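Local coordinates for VAO-type flavoprotein oxidase VAO615 (PDB 6F72) that carries one FAD bound bicovalently and probably acts as an oxidoreductase that reacts rapidly with oxygen once reduced, its substrate still unidentified, at residues A[40-45]-A[144-149]. Numbering follows the deposited sequence.
Sequences SRDWAK and QKHNVR
The imidazole of H146 meets D42 and K45, with the K45 ammonium at its edge near the ring plane and the D42 carboxylate approaching obliquely, the two planes 44° apart. K45 and H146 point tip to tip, NZ lying 3.1 Å from NE2. D42 CG is 3.7 Å from H146 CE1, and CG of K145 lies over one ring face, toward the rim. K45 starts with CG anti to the backbone N (chi1 168°) and bends at each later torsion; its NZ ends 3.8 Å from D42 OD1, a long salt bridge. Two like charges crowd here, K45 NZ standing 4.0 Å from K145 NZ, a repulsion that the D42 carboxylate, its OD1 5.6 Å from K145 NZ, probably offsets in part. An alanine in place of D42 would probably leave the two lysines without this nearby negative charge and open a gap beside H146 CE1. Deeper in, W43 CH2 meets V148 CG2 at 4.4 Å, an apolar contact; the same indole stacks on Y126. The contact joins helix 40-49 to the C-terminal end of helix 133-146, within the FAD-binding PCMH-type domain, and the turn after it, while W43 and V148 both pack against L169 of strand 169-172.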
ATOM      1  N   SER A  40     -26.378  15.019  18.552  1.00 39.33           N
ATOM      2  CA  SER A  40     -26.910  13.935  17.708  1.00 38.90           C
ATOM      3  C   SER A  40     -27.880  14.483  16.659  1.00 39.56           C
ATOM      4  O   SER A  40     -28.103  13.853  15.623  1.00 39.02           O
ATOM      5  CB  SER A  40     -27.539  12.837  18.547  1.00 39.41           C
ATOM      6  OG  SER A  40     -28.216  13.411  19.633  1.00 41.12           O
ATOM      7  N   ARG A  41     -28.418  15.671  16.952  1.00 40.88           N
ATOM      8  CA  ARG A  41     -29.226  16.464  16.038  1.00 41.71           C
ATOM      9  C   ARG A  41     -28.356  17.019  14.899  1.00 40.74           C
ATOM     10  O   ARG A  41     -28.778  17.002  13.738  1.00 40.61           O
ATOM     11  CB  ARG A  41     -29.925  17.593  16.807  1.00 43.60           C
ATOM     12  CG  ARG A  41     -30.959  18.367  16.006  1.00 44.88           C
ATOM     13  CD  ARG A  41     -31.831  19.229  16.905  1.00 47.00           C
ATOM     14  NE  ARG A  41     -33.035  18.523  17.332  1.00 48.20           N
ATOM     15  CZ  ARG A  41     -33.927  18.992  18.200  1.00 50.15           C
ATOM     16  NH1 ARG A  41     -33.776  20.187  18.762  1.00 51.32           N
ATOM     17  NH2 ARG A  41     -34.981  18.253  18.512  1.00 51.21           N
ATOM     18  N   ASP A  42     -27.153  17.499  15.237  1.00 40.06           N
ATOM     19  CA  ASP A  42     -26.167  17.898  14.231  1.00 38.93           C
ATOM     20  C   ASP A  42     -25.832  16.716  13.328  1.00 37.65           C
ATOM     21  O   ASP A  42     -25.867  16.840  12.100  1.00 37.40           O
ATOM     22  CB  ASP A  42     -24.890  18.440  14.879  1.00 38.55           C
ATOM     23  CG  ASP A  42     -25.063  19.822  15.484  1.00 39.90           C
ATOM     24  OD1 ASP A  42     -25.828  20.646  14.933  1.00 40.80           O
ATOM     25  OD2 ASP A  42     -24.403  20.089  16.516  1.00 40.19           O
ATOM     26  N   TRP A  43     -25.541  15.568  13.939  1.00 37.01           N
ATOM     27  CA  TRP A  43     -25.241  14.344  13.195  1.00 35.99           C
ATOM     28  C   TRP A  43     -26.420  13.886  12.309  1.00 36.57           C
ATOM     29  O   TRP A  43     -26.217  13.576  11.124  1.00 35.97           O
ATOM     30  CB  TRP A  43     -24.719  13.237  14.135  1.00 35.45           C
ATOM     31  CG  TRP A  43     -23.345  13.564  14.731  1.00 34.82           C
ATOM     32  CD1 TRP A  43     -23.064  13.888  16.034  1.00 35.25           C
ATOM     33  CD2 TRP A  43     -22.089  13.618  14.029  1.00 33.82           C
ATOM     34  NE1 TRP A  43     -21.719  14.134  16.190  1.00 34.61           N
ATOM     35  CE2 TRP A  43     -21.094  13.977  14.980  1.00 33.70           C
ATOM     36  CE3 TRP A  43     -21.705  13.380  12.702  1.00 33.15           C
ATOM     37  CZ2 TRP A  43     -19.745  14.112  14.642  1.00 32.93           C
ATOM     38  CZ3 TRP A  43     -20.339  13.518  12.359  1.00 32.38           C
ATOM     39  CH2 TRP A  43     -19.384  13.881  13.333  1.00 32.22           C
ATOM     40  N   ALA A  44     -27.637  13.897  12.868  1.00 37.72           N
ATOM     41  CA  ALA A  44     -28.855  13.587  12.105  1.00 38.61           C
ATOM     42  C   ALA A  44     -29.040  14.505  10.880  1.00 38.83           C
ATOM     43  O   ALA A  44     -29.395  14.037   9.803  1.00 38.69           O
ATOM     44  CB  ALA A  44     -30.090  13.633  13.001  1.00 40.04           C
ATOM     45  N   LYS A  45     -28.784  15.799  11.066  1.00 39.39           N
ATOM     46  CA  LYS A  45     -28.877  16.815  10.015  1.00 40.12           C
ATOM     47  C   LYS A  45     -27.867  16.539   8.878  1.00 39.07           C
ATOM     48  O   LYS A  45     -28.207  16.683   7.696  1.00 39.22           O
ATOM     49  CB  LYS A  45     -28.701  18.210  10.647  1.00 41.02           C
ATOM     50  CG  LYS A  45     -28.483  19.400   9.717  1.00 41.38           C
ATOM     51  CD  LYS A  45     -27.520  20.399  10.358  1.00 41.49           C
ATOM     52  CE  LYS A  45     -26.055  20.048  10.073  1.00 40.14           C
ATOM     53  NZ  LYS A  45     -25.107  20.397  11.177  1.00 39.96           N
ATOM     54  N   GLN A 144     -15.906  21.084   8.435  1.00 27.84           N
ATOM     55  CA  GLN A 144     -15.348  22.432   8.528  1.00 28.34           C
ATOM     56  C   GLN A 144     -16.209  23.361   9.406  1.00 29.42           C
ATOM     57  O   GLN A 144     -15.673  24.125  10.214  1.00 29.79           O
ATOM     58  CB  GLN A 144     -14.983  22.993   7.131  1.00 28.27           C
ATOM     59  CG  GLN A 144     -13.773  22.231   6.534  1.00 27.43           C
ATOM     60  CD  GLN A 144     -13.368  22.599   5.091  1.00 27.27           C
ATOM     61  OE1 GLN A 144     -12.797  23.674   4.833  1.00 27.53           O
ATOM     62  NE2 GLN A 144     -13.599  21.664   4.154  1.00 26.76           N
ATOM     63  N   LYS A 145     -17.534  23.251   9.295  1.00 29.95           N
ATOM     64  CA  LYS A 145     -18.448  23.982  10.186  1.00 31.04           C
ATOM     65  C   LYS A 145     -18.241  23.586  11.656  1.00 31.09           C
ATOM     66  O   LYS A 145     -18.228  24.453  12.538  1.00 31.87           O
ATOM     67  CB  LYS A 145     -19.912  23.770   9.769  1.00 31.71           C
ATOM     68  CG  LYS A 145     -20.928  24.579  10.569  1.00 33.10           C
ATOM     69  CD  LYS A 145     -22.337  24.020  10.410  1.00 33.69           C
ATOM     70  CE  LYS A 145     -23.301  24.656  11.390  1.00 35.03           C
ATOM     71  NZ  LYS A 145     -24.699  24.385  10.970  1.00 35.80           N
ATOM     72  N   HIS A 146     -18.044  22.287  11.898  1.00 30.27           N
ATOM     73  CA  HIS A 146     -18.012  21.725  13.264  1.00 30.37           C
ATOM     74  C   HIS A 146     -16.642  21.379  13.830  1.00 29.61           C
ATOM     75  O   HIS A 146     -16.553  20.802  14.925  1.00 29.68           O
ATOM     76  CB  HIS A 146     -18.933  20.505  13.363  1.00 30.32           C
ATOM     77  CG  HIS A 146     -20.380  20.851  13.242  1.00 31.33           C
ATOM     78  ND1 HIS A 146     -21.060  21.543  14.220  1.00 32.52           N
ATOM     79  CD2 HIS A 146     -21.268  20.634  12.246  1.00 31.44           C
ATOM     80  CE1 HIS A 146     -22.314  21.720  13.840  1.00 33.32           C
ATOM     81  NE2 HIS A 146     -22.466  21.178  12.645  1.00 32.69           N
ATOM     82  N   ASN A 147     -15.588  21.721  13.080  1.00 28.87           N
ATOM     83  CA  ASN A 147     -14.201  21.508  13.492  1.00 28.09           C
ATOM     84  C   ASN A 147     -13.876  20.024  13.743  1.00 27.17           C
ATOM     85  O   ASN A 147     -13.140  19.671  14.673  1.00 26.98           O
ATOM     86  CB  ASN A 147     -13.866  22.415  14.689  1.00 28.84           C
ATOM     87  CG  ASN A 147     -12.395  22.437  15.018  1.00 28.35           C
ATOM     88  OD1 ASN A 147     -11.532  22.390  14.134  1.00 27.70           O
ATOM     89  ND2 ASN A 147     -12.098  22.502  16.301  1.00 28.70           N
ATOM     90  N   VAL A 148     -14.427  19.162  12.891  1.00 26.63           N
ATOM     91  CA  VAL A 148     -14.175  17.718  12.960  1.00 25.86           C
ATOM     92  C   VAL A 148     -13.015  17.335  12.031  1.00 24.91           C
ATOM     93  O   VAL A 148     -12.934  17.811  10.884  1.00 24.64           O
ATOM     94  CB  VAL A 148     -15.454  16.898  12.632  1.00 26.02           C
ATOM     95  CG1 VAL A 148     -15.176  15.405  12.567  1.00 25.31           C
ATOM     96  CG2 VAL A 148     -16.544  17.165  13.672  1.00 26.99           C
ATOM     97  N   ARG A 149     -12.113  16.492  12.545  1.00 24.31           N
ATOM     98  CA  ARG A 149     -11.079  15.857  11.734  1.00 23.45           C
ATOM     99  C   ARG A 149     -11.674  14.971  10.630  1.00 23.07           C
ATOM    100  O   ARG A 149     -12.479  14.074  10.888  1.00 23.11           O
ATOM    101  CB  ARG A 149     -10.149  15.031  12.622  1.00 23.20           C
ATOM    102  CG  ARG A 149      -8.967  14.387  11.908  1.00 22.53           C
ATOM    103  CD  ARG A 149      -8.248  13.403  12.824  1.00 22.34           C
ATOM    104  NE  ARG A 149      -7.400  12.523  12.031  1.00 21.80           N
ATOM    105  CZ  ARG A 149      -6.462  11.709  12.503  1.00 21.59           C
ATOM    106  NH1 ARG A 149      -6.223  11.622  13.805  1.00 21.82           N
ATOM    107  NH2 ARG A 149      -5.753  10.978  11.650  1.00 21.23           N
TER